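PDB 6NWZ: carbohydrate deacetylase Agd3 from Neosartorya fumigata, which probably removes acetyl groups from the exopolysaccharide galactosaminogalactan, a metal-dependent de-N-acetylation required for biofilm formation by this fungus. Local coordinates for residues F271-E276 with F545-L550; N279-W284 with I569-V574; V300-N305 with D381-I386. One frame throughout, in Å; residues are numbered along the deposited sequence.

Contact 1 (F271-E276 with F545-L550); sequences FRITVE and FHQANL. With ZN (zinc ion), chain M.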
loop_
_atom_site.group_PDB
_atom_site.type_symbol
_atom_site.label_atom_id
_atom_site.label_comp_id
_atom_site.label_asym_id
_atom_site.label_seq_id
_atom_site.Cartn_x
_atom_site.Cartn_y
_atom_site.Cartn_z
ATOM N N PHE A 271 9.993 -29.666 1.254
ATOM C CA PHE A 271 8.903 -29.573 0.295
ATOM C C PHE A 271 9.350 -28.820 -0.949
ATOM O O PHE A 271 10.085 -27.831 -0.862
ATOM C CB PHE A 271 7.669 -28.889 0.894
ATOM C CG PHE A 271 6.524 -28.787 -0.068
ATOM C CD1 PHE A 271 5.782 -29.911 -0.403
ATOM C CD2 PHE A 271 6.206 -27.579 -0.664
ATOM C CE1 PHE A 271 4.733 -29.826 -1.300
ATOM C CE2 PHE A 271 5.162 -27.486 -1.562
ATOM C CZ PHE A 271 4.424 -28.610 -1.883
ATOM N N ARG A 272 8.902 -29.311 -2.106
ATOM C CA ARG A 272 9.045 -28.640 -3.392
ATOM C C ARG A 272 7.699 -28.684 -4.095
ATOM O O ARG A 272 7.124 -29.765 -4.268
ATOM C CB ARG A 272 10.117 -29.300 -4.266
ATOM C CG ARG A 272 10.344 -28.612 -5.609
ATOM C CD ARG A 272 11.382 -29.358 -6.429
ATOM N NE ARG A 272 11.960 -28.546 -7.498
ATOM C CZ ARG A 272 11.662 -28.680 -8.785
ATOM N NH1 ARG A 272 10.787 -29.595 -9.169
ATOM N NH2 ARG A 272 12.244 -27.901 -9.689
ATOM N N ILE A 273 7.197 -27.515 -4.494
ATOM C CA ILE A 273 5.877 -27.398 -5.105
ATOM C C ILE A 273 5.782 -28.349 -6.294
ATOM O O ILE A 273 6.783 -28.616 -6.971
ATOM C CB ILE A 273 5.594 -25.936 -5.514
ATOM C CG1 ILE A 273 4.088 -25.666 -5.553
ATOM C CG2 ILE A 273 6.254 -25.588 -6.847
ATOM C CD1 ILE A 273 3.441 -25.658 -4.181
ATOM N N THR A 274 4.594 -28.897 -6.537
ATOM C CA THR A 274 4.400 -29.873 -7.599
ATOM C C THR A 274 3.503 -29.309 -8.697
ATOM O O THR A 274 2.951 -28.212 -8.589
ATOM C CB THR A 274 3.801 -31.172 -7.047
ATOM O OG1 THR A 274 2.476 -30.922 -6.564
ATOM C CG2 THR A 274 4.652 -31.702 -5.912
ATOM N N VAL A 275 3.371 -30.089 -9.771
ATOM C CA VAL A 275 2.497 -29.701 -10.875
ATOM C C VAL A 275 1.038 -29.706 -10.431
ATOM O O VAL A 275 0.256 -28.829 -10.819
ATOM C CB VAL A 275 2.731 -30.622 -12.086
ATOM C CG1 VAL A 275 1.621 -30.457 -13.111
ATOM C CG2 VAL A 275 4.091 -30.333 -12.718
ATOM N N GLU A 276 0.646 -30.684 -9.610
ATOM C CA GLU A 276 -0.727 -30.712 -9.112
ATOM C C GLU A 276 -1.013 -29.496 -8.240
ATOM O O GLU A 276 -2.085 -28.884 -8.343
ATOM C CB GLU A 276 -0.987 -32.005 -8.336
ATOM C CG GLU A 276 -0.836 -33.291 -9.151
ATOM C CD GLU A 276 0.616 -33.720 -9.342
ATOM O OE1 GLU A 276 1.505 -33.174 -8.653
ATOM O OE2 GLU A 276 0.868 -34.607 -10.185
ATOM N N PHE A 545 5.909 -13.808 -0.182
ATOM C CA PHE A 545 5.557 -15.203 0.064
ATOM C C PHE A 545 6.617 -16.095 -0.573
ATOM O O PHE A 545 7.528 -15.622 -1.258
ATOM C CB PHE A 545 4.158 -15.543 -0.471
ATOM C CG PHE A 545 3.055 -14.720 0.142
ATOM C CD1 PHE A 545 2.559 -15.028 1.400
ATOM C CD2 PHE A 545 2.520 -13.635 -0.535
ATOM C CE1 PHE A 545 1.545 -14.270 1.970
ATOM C CE2 PHE A 545 1.508 -12.873 0.030
ATOM C CZ PHE A 545 1.019 -13.191 1.285
ATOM N N HIS A 546 6.496 -17.402 -0.336
ATOM C CA HIS A 546 7.492 -18.359 -0.802
ATOM C C HIS A 546 6.806 -19.604 -1.348
ATOM O O HIS A 546 5.628 -19.855 -1.086
ATOM C CB HIS A 546 8.475 -18.716 0.319
ATOM C CG HIS A 546 9.344 -17.568 0.729
ATOM N ND1 HIS A 546 8.860 -16.486 1.433
ATOM C CD2 HIS A 546 10.655 -17.318 0.506
ATOM C CE1 HIS A 546 9.840 -15.623 1.638
ATOM N NE2 HIS A 546 10.940 -16.105 1.085
ATOM N N GLN A 547 7.575 -20.390 -2.114
ATOM C CA GLN A 547 6.987 -21.470 -2.903
ATOM C C GLN A 547 6.318 -22.518 -2.025
ATOM O O GLN A 547 5.291 -23.088 -2.415
ATOM C CB GLN A 547 8.059 -22.116 -3.790
ATOM C CG GLN A 547 9.208 -22.776 -3.032
ATOM C CD GLN A 547 8.957 -24.244 -2.714
ATOM O OE1 GLN A 547 8.167 -24.913 -3.382
ATOM N NE2 GLN A 547 9.633 -24.749 -1.688
ATOM N N ALA A 548 6.870 -22.780 -0.839
ATOM C CA ALA A 548 6.269 -23.764 0.050
ATOM C C ALA A 548 4.868 -23.362 0.493
ATOM O O ALA A 548 4.084 -24.234 0.886
ATOM C CB ALA A 548 7.165 -23.983 1.271
ATOM N N ASN A 549 4.529 -22.070 0.429
ATOM C CA ASN A 549 3.218 -21.604 0.873
ATOM C C ASN A 549 2.094 -21.973 -0.088
ATOM O O ASN A 549 0.923 -21.816 0.275
ATOM C CB ASN A 549 3.223 -20.083 1.068
ATOM C CG ASN A 549 4.333 -19.607 1.989
ATOM O OD1 ASN A 549 4.811 -18.479 1.867
ATOM N ND2 ASN A 549 4.746 -20.463 2.915
ATOM N N LEU A 550 2.410 -22.439 -1.294
ATOM C CA LEU A 550 1.390 -22.755 -2.285
ATOM C C LEU A 550 0.904 -24.196 -2.197
ATOM O O LEU A 550 0.092 -24.612 -3.030
ATOM C CB LEU A 550 1.920 -22.478 -3.699
ATOM C CG LEU A 550 2.499 -21.094 -4.011
ATOM C CD1 LEU A 550 2.691 -20.930 -5.508
ATOM C CD2 LEU A 550 1.624 -19.986 -3.471
HETATM ZN ZN ZN M . 12.367 -14.478 0.193
#

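Contact 2 (N279-W284 with I569-V574); sequences NGISAW and IFQAWV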
loop_
_atom_site.group_PDB
_atom_site.type_symbol
_atom_site.label_atom_id
_atom_site.label_comp_id
_atom_site.label_asym_id
_atom_site.label_seq_id
_atom_site.Cartn_x
_atom_site.Cartn_y
_atom_site.Cartn_z
ATOM N N ASN A 279 -1.521 -26.530 -10.578
ATOM C CA ASN A 279 -2.820 -26.572 -11.246
ATOM C C ASN A 279 -3.926 -26.072 -10.327
ATOM O O ASN A 279 -4.884 -25.438 -10.786
ATOM C CB ASN A 279 -3.123 -27.990 -11.729
ATOM C CG ASN A 279 -2.461 -28.305 -13.053
ATOM O OD1 ASN A 279 -2.276 -27.420 -13.890
ATOM N ND2 ASN A 279 -2.091 -29.567 -13.250
ATOM N N GLY A 280 -3.811 -26.345 -9.026
ATOM C CA GLY A 280 -4.778 -25.808 -8.083
ATOM C C GLY A 280 -4.711 -24.296 -7.983
ATOM O O GLY A 280 -5.744 -23.620 -7.934
ATOM N N ILE A 281 -3.498 -23.744 -7.965
ATOM C CA ILE A 281 -3.348 -22.295 -7.909
ATOM C C ILE A 281 -3.883 -21.650 -9.183
ATOM O O ILE A 281 -4.551 -20.611 -9.134
ATOM C CB ILE A 281 -1.877 -21.922 -7.657
ATOM C CG1 ILE A 281 -1.361 -22.614 -6.391
ATOM C CG2 ILE A 281 -1.724 -20.413 -7.568
ATOM C CD1 ILE A 281 -2.022 -22.139 -5.115
ATOM N N SER A 282 -3.604 -22.253 -10.342
ATOM C CA SER A 282 -4.074 -21.691 -11.605
ATOM C C SER A 282 -5.594 -21.638 -11.647
ATOM O O SER A 282 -6.181 -20.614 -12.016
ATOM C CB SER A 282 -3.542 -22.510 -12.780
ATOM O OG SER A 282 -2.128 -22.499 -12.815
ATOM N N ALA A 283 -6.249 -22.739 -11.272
ATOM C CA ALA A 283 -7.705 -22.776 -11.297
ATOM C C ALA A 283 -8.306 -21.775 -10.322
ATOM O O ALA A 283 -9.436 -21.315 -10.518
ATOM C CB ALA A 283 -8.193 -24.187 -10.982
ATOM N N TRP A 284 -7.557 -21.411 -9.283
ATOM C CA TRP A 284 -8.066 -20.538 -8.236
ATOM C C TRP A 284 -7.932 -19.060 -8.580
ATOM O O TRP A 284 -8.657 -18.240 -8.005
ATOM C CB TRP A 284 -7.346 -20.853 -6.921
ATOM C CG TRP A 284 -7.517 -19.834 -5.844
ATOM C CD1 TRP A 284 -8.548 -19.739 -4.956
ATOM C CD2 TRP A 284 -6.613 -18.770 -5.526
ATOM N NE1 TRP A 284 -8.345 -18.673 -4.107
ATOM C CE2 TRP A 284 -7.164 -18.063 -4.438
ATOM C CE3 TRP A 284 -5.393 -18.344 -6.059
ATOM C CZ2 TRP A 284 -6.537 -16.957 -3.875
ATOM C CZ3 TRP A 284 -4.773 -17.246 -5.499
ATOM C CH2 TRP A 284 -5.345 -16.564 -4.417
ATOM N N ILE A 569 -1.901 -22.128 2.446
ATOM C CA ILE A 569 -1.786 -21.023 3.393
ATOM C C ILE A 569 -1.677 -19.698 2.648
ATOM O O ILE A 569 -2.108 -18.653 3.155
ATOM C CB ILE A 569 -0.602 -21.235 4.355
ATOM C CG1 ILE A 569 0.698 -21.453 3.585
ATOM C CG2 ILE A 569 -0.870 -22.402 5.288
ATOM C CD1 ILE A 569 1.893 -21.682 4.486
ATOM N N PHE A 570 -1.120 -19.712 1.436
ATOM C CA PHE A 570 -1.085 -18.501 0.624
ATOM C C PHE A 570 -2.485 -18.104 0.174
ATOM O O PHE A 570 -2.883 -16.941 0.304
ATOM C CB PHE A 570 -0.166 -18.702 -0.581
ATOM C CG PHE A 570 -0.313 -17.643 -1.631
ATOM C CD1 PHE A 570 0.266 -16.397 -1.460
ATOM C CD2 PHE A 570 -1.037 -17.887 -2.786
ATOM C CE1 PHE A 570 0.127 -15.415 -2.423
ATOM C CE2 PHE A 570 -1.177 -16.911 -3.755
ATOM C CZ PHE A 570 -0.596 -15.675 -3.572
ATOM N N GLN A 571 -3.250 -19.060 -0.360
ATOM C CA GLN A 571 -4.611 -18.755 -0.789
ATOM C C GLN A 571 -5.476 -18.298 0.381
ATOM O O GLN A 571 -6.268 -17.357 0.245
ATOM C CB GLN A 571 -5.226 -19.975 -1.471
ATOM C CG GLN A 571 -4.537 -20.350 -2.771
ATOM C CD GLN A 571 -4.924 -21.731 -3.250
ATOM O OE1 GLN A 571 -4.379 -22.735 -2.788
ATOM N NE2 GLN A 571 -5.873 -21.794 -4.175
ATOM N N ALA A 572 -5.336 -18.944 1.542
ATOM C CA ALA A 572 -6.118 -18.541 2.708
ATOM C C ALA A 572 -5.833 -17.101 3.104
ATOM O O ALA A 572 -6.730 -16.398 3.588
ATOM C CB ALA A 572 -5.836 -19.475 3.886
ATOM N N TRP A 573 -4.595 -16.645 2.918
ATOM C CA TRP A 573 -4.271 -15.257 3.219
ATOM C C TRP A 573 -4.931 -14.321 2.214
ATOM O O TRP A 573 -5.571 -13.334 2.597
ATOM C CB TRP A 573 -2.751 -15.068 3.236
ATOM C CG TRP A 573 -2.303 -13.676 3.611
ATOM C CD1 TRP A 573 -1.979 -13.228 4.860
ATOM C CD2 TRP A 573 -2.125 -12.559 2.728
ATOM N NE1 TRP A 573 -1.614 -11.905 4.811
ATOM C CE2 TRP A 573 -1.696 -11.470 3.514
ATOM C CE3 TRP A 573 -2.290 -12.373 1.352
ATOM C CZ2 TRP A 573 -1.428 -10.213 2.969
ATOM C CZ3 TRP A 573 -2.020 -11.124 0.812
ATOM C CH2 TRP A 573 -1.596 -10.060 1.621
ATOM N N VAL A 574 -4.803 -14.630 0.922
ATOM C CA VAL A 574 -5.399 -13.786 -0.110
ATOM C C VAL A 574 -6.918 -13.768 0.027
ATOM O O VAL A 574 -7.550 -12.712 -0.081
ATOM C CB VAL A 574 -4.949 -14.257 -1.507
ATOM C CG1 VAL A 574 -5.614 -13.429 -2.604
ATOM C CG2 VAL A 574 -3.433 -14.179 -1.621
#

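Contact 3 (V300-N305 with D381-I386); sequences VEVGHN and DAFGHI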
loop_
_atom_site.group_PDB
_atom_site.type_symbol
_atom_site.label_atom_id
_atom_site.label_comp_id
_atom_site.label_asym_id
_atom_site.label_seq_id
_atom_site.Cartn_x
_atom_site.Cartn_y
_atom_site.Cartn_z
ATOM N N VAL A 300 -0.654 -13.674 -9.878
ATOM C CA VAL A 300 0.399 -14.070 -8.950
ATOM C C VAL A 300 1.743 -13.978 -9.659
ATOM O O VAL A 300 1.926 -14.558 -10.738
ATOM C CB VAL A 300 0.156 -15.492 -8.416
ATOM C CG1 VAL A 300 1.224 -15.862 -7.409
ATOM C CG2 VAL A 300 -1.235 -15.594 -7.806
ATOM N N GLU A 301 2.685 -13.261 -9.048
ATOM C CA GLU A 301 4.018 -13.057 -9.600
ATOM C C GLU A 301 5.017 -13.973 -8.907
ATOM O O GLU A 301 5.023 -14.086 -7.677
ATOM C CB GLU A 301 4.459 -11.600 -9.446
ATOM C CG GLU A 301 5.625 -11.197 -10.333
ATOM C CD GLU A 301 5.918 -9.709 -10.263
ATOM O OE1 GLU A 301 5.752 -9.125 -9.171
ATOM O OE2 GLU A 301 6.305 -9.125 -11.300
ATOM N N VAL A 302 5.878 -14.602 -9.705
ATOM C CA VAL A 302 6.739 -15.687 -9.249
ATOM C C VAL A 302 8.199 -15.303 -9.467
ATOM O O VAL A 302 8.560 -14.784 -10.533
ATOM C CB VAL A 302 6.407 -17.000 -9.980
ATOM C CG1 VAL A 302 7.354 -18.095 -9.540
ATOM C CG2 VAL A 302 4.970 -17.395 -9.698
ATOM N N GLY A 303 9.032 -15.555 -8.460
ATOM C CA GLY A 303 10.460 -15.361 -8.567
ATOM C C GLY A 303 11.165 -16.699 -8.657
ATOM O O GLY A 303 11.051 -17.532 -7.753
ATOM N N HIS A 304 11.895 -16.901 -9.755
ATOM C CA HIS A 304 12.457 -18.199 -10.103
ATOM C C HIS A 304 13.929 -18.297 -9.721
ATOM O O HIS A 304 14.671 -17.315 -9.761
ATOM C CB HIS A 304 12.320 -18.465 -11.604
ATOM C CG HIS A 304 10.910 -18.443 -12.101
ATOM N ND1 HIS A 304 10.036 -19.488 -11.900
ATOM C CD2 HIS A 304 10.225 -17.507 -12.801
ATOM C CE1 HIS A 304 8.872 -19.197 -12.450
ATOM N NE2 HIS A 304 8.960 -18.001 -13.004
ATOM N N ASN A 305 14.351 -19.513 -9.372
ATOM C CA ASN A 305 15.761 -19.854 -9.205
ATOM C C ASN A 305 16.084 -20.953 -10.210
ATOM O O ASN A 305 15.735 -22.117 -9.996
ATOM C CB ASN A 305 16.054 -20.306 -7.782
ATOM C CG ASN A 305 15.759 -19.234 -6.766
ATOM O OD1 ASN A 305 14.668 -19.182 -6.201
ATOM N ND2 ASN A 305 16.733 -18.368 -6.522
ATOM N N ASP A 381 1.717 -17.589 -19.098
ATOM C CA ASP A 381 1.115 -16.285 -19.334
ATOM C C ASP A 381 0.015 -15.944 -18.338
ATOM O O ASP A 381 -0.534 -14.839 -18.399
ATOM C CB ASP A 381 0.578 -16.213 -20.764
ATOM C CG ASP A 381 1.686 -16.252 -21.806
ATOM O OD1 ASP A 381 2.793 -15.740 -21.525
ATOM O OD2 ASP A 381 1.448 -16.790 -22.909
ATOM N N ALA A 382 -0.316 -16.845 -17.420
ATOM C CA ALA A 382 -1.277 -16.528 -16.377
ATOM C C ALA A 382 -0.625 -15.960 -15.121
ATOM O O ALA A 382 -1.339 -15.488 -14.229
ATOM C CB ALA A 382 -2.091 -17.775 -16.019
ATOM N N PHE A 383 0.704 -15.977 -15.037
ATOM C CA PHE A 383 1.425 -15.525 -13.859
ATOM C C PHE A 383 2.439 -14.452 -14.241
ATOM O O PHE A 383 2.795 -14.287 -15.411
ATOM C CB PHE A 383 2.149 -16.695 -13.168
ATOM C CG PHE A 383 1.224 -17.738 -12.597
ATOM C CD1 PHE A 383 0.564 -18.633 -13.426
ATOM C CD2 PHE A 383 1.025 -17.832 -11.230
ATOM C CE1 PHE A 383 -0.280 -19.592 -12.904
ATOM C CE2 PHE A 383 0.184 -18.791 -10.700
ATOM C CZ PHE A 383 -0.469 -19.671 -11.536
ATOM N N GLY A 384 2.906 -13.716 -13.226
ATOM C CA GLY A 384 4.044 -12.842 -13.399
ATOM C C GLY A 384 5.358 -13.566 -13.145
ATOM O O GLY A 384 5.413 -14.573 -12.440
ATOM N N HIS A 385 6.433 -13.043 -13.728
ATOM C CA HIS A 385 7.723 -13.711 -13.654
ATOM C C HIS A 385 8.834 -12.695 -13.437
ATOM O O HIS A 385 8.851 -11.632 -14.064
ATOM C CB HIS A 385 7.981 -14.530 -14.923
ATOM C CG HIS A 385 6.873 -15.485 -15.240
ATOM N ND1 HIS A 385 6.828 -16.767 -14.736
ATOM C CD2 HIS A 385 5.746 -15.330 -15.974
ATOM C CE1 HIS A 385 5.732 -17.368 -15.163
ATOM N NE2 HIS A 385 5.058 -16.518 -15.918
ATOM N N ILE A 386 9.760 -13.036 -12.540
ATOM C CA ILE A 386 10.904 -12.184 -12.239
ATOM C C ILE A 386 12.022 -13.078 -11.721
ATOM O O ILE A 386 11.778 -14.187 -11.237
ATOM C CB ILE A 386 10.529 -11.080 -11.217
ATOM C CG1 ILE A 386 11.621 -10.007 -11.151
ATOM C CG2 ILE A 386 10.240 -11.699 -9.857
ATOM C CD1 ILE A 386 11.421 -9.014 -10.035
HETATM O O HOH W 1 -1.457 -15.671 -11.550
#

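Contact 1 (F271-E276 with F545-L550)
Gln547 reaches the chain at Phe271 and Ile273 because two torsions fold its side chain. CG sits between the backbone N and the carbonyl carbon (chi1 62°), and the chain then bends at chi2 (90°). The carboxamide is thereby presented to two backbone groups on either side of Arg272. OE1 of Gln547 accepts a hydrogen bond from Ile273 N at 3.0 Å, the donor lying in the plane of the amide carbonyl. NE2 of Gln547 donates to Phe271 O at 3.2 Å; it approaches that carbonyl 41° out of its plane, although the oxygen lies near the plane of the Gln547 amide. Two bonds in opposite senses thus fix the rotation of the amide, and they assign its oxygen and nitrogen. Apolar contacts flank this amide grip. CD1 of Ile273 packs 3.6 Å from Leu550 CB and also touches the in-plane rim of the Phe271 ring, while Phe271 CD2 meets Ala548 CA at 3.9 Å, again at the ring edge. Just beyond Ile273, Thr274 is the N-cap of helix 275-289, with OG1 hydrogen-bonded to Asp277 N. On the other segment, Asn549 OD1 accepts from His546 N at 3.0 Å, tying the 3-10 turn back to the end of strand 542-546. His546 NE2 binds zinc at 2.3 Å, and Asp255 is the second protein ligand. Gln547 also packs on Asp256, so the contact joins a helix N-terminus to the turn after a metal-binding strand, at the C-terminal strand ends where beta/alpha folds commonly place their active sites.

Contact 2 (N279-W284 with I569-V574)
Trp284 meets Gln571 across its indole face. The methylene CG of Gln571 stands 3.8 Å from the centroid of the six-membered ring and 9° off the ring normal, a CH-pi contact. Further along, Gln571 NE2 lies above the rim of the indole, 3.1 Å from Trp284 CG. Amide and indole planes are 82° apart, so the amide stands on the ring instead of stacking flat. With CG beside its backbone N and the chain extended from there, Gln571 runs antiparallel to the Trp284 side chain and lays CG and NE2 over the indole. Ile281 CD1 touches the amide, 3.4 Å from Gln571 OE1, coming roughly at right angles to the direction of the indole. At the outer rim of the indole, Trp284 CH2 meets Val574 CG1 at 3.6 Å in an edge contact, and CZ3 approaches Phe570 CE2 at 4.0 Å with the two side chains roughly perpendicular. The polar ends of this first shell are held from outside it: Trp284 NE1 is hydrogen-bonded to Glu575 OE2, one residue past Val574, and Gln571 OE1 to Ser568 OG, just before Ile569. Both are thus anchored at helix 569-584 or the residue preceding it. Phe570 and Trp573 each meet Phe545 edge-to-face, linking that helix to strand 542-546. The axes of segments 279-284 and 569-574 run 17° from parallel and come within 11.7 Å. Each helix follows one of the neighbouring parallel strands 252-257 and 542-546, with short strands between; such same-direction helices are consistent with the beta/alpha barrel-like fold of polysaccharide deacetylases.

Contact 3 (V300-N305 with D381-I386)
Gly384 O is approached by two groups of strand 300-304: Val302 N donates to it at 2.8 Å, and Glu301 CA makes a CA-H...O contact at 3.5 Å. This is part of a parallel beta ladder in the sheet of the deacetylase domain, in which strand 300-304 lies between strands 252-257 and 384-387. Gly384 also uses its N, which bonds Val300 O, so one glycine links two residues of the partner strand; Ile386 does the same, from N to Val302 O and from O to His304 N. Ile386 O also receives a CA-H...O contact from Gly303 CA at 3.2 Å. Both Ile386 bonds come nearly end-on to their carbonyls, whereas Val302 N stands above the plane of the Gly384 carbonyl.

Glu301 and Ile386 project to the same side of the sheet. There Glu301 CG, turned anti to the backbone N (chi1 -163°) and so laid alongside Gly384, is 3.7 Å from Gly384 C; its carboxylate accepts hydrogen bonds from Gln253 NE2 and the backbone N of His594. On the side of Val302 and His385 the imidazoles meet rim to rim: His304 NE2 and His385 ND1 are 3.0 Å apart in a nearly straight hydrogen bond (171°), the rings turned only 12° against each other. Val302 CG1 lies over the rim of one face of the His304 ring, and His385 NE2 reaches Arg380 O. Phe383 CD2 packs 3.8 Å from Val300 CB, and a water bridges strand 300-304 to the loop ahead of strand 384-387, accepting from Val300 N and donating to Ala382 O, each at 2.7 Å.

How the contacts relate
Contacts 1 and 2 share helix 275-289 and touch: Asn549 O lies 3.2 Å from Phe570 N, probably a hydrogen bond, and Leu550 CD2 meets Phe570 CD2 at 3.5 Å. Contact 3 joins contact 2 chiefly through Phe383, whose CE1 is 3.4 Å from Ser282 OG, whereas contacts 1 and 3 stay about 6 Å apart at their nearest atoms. Both reach the same sheet and approach its metals. Contact 1 supplies the zinc ligand His546 and places Gln547 about 4 Å, side chain to side chain, from Asp256, which with His388 and His392 binds a second zinc, consistent with the Asp-His-His site of polysaccharide deacetylases. In contact 3, Gly303 comes within about 8 Å of a bound zinc, nearest atoms.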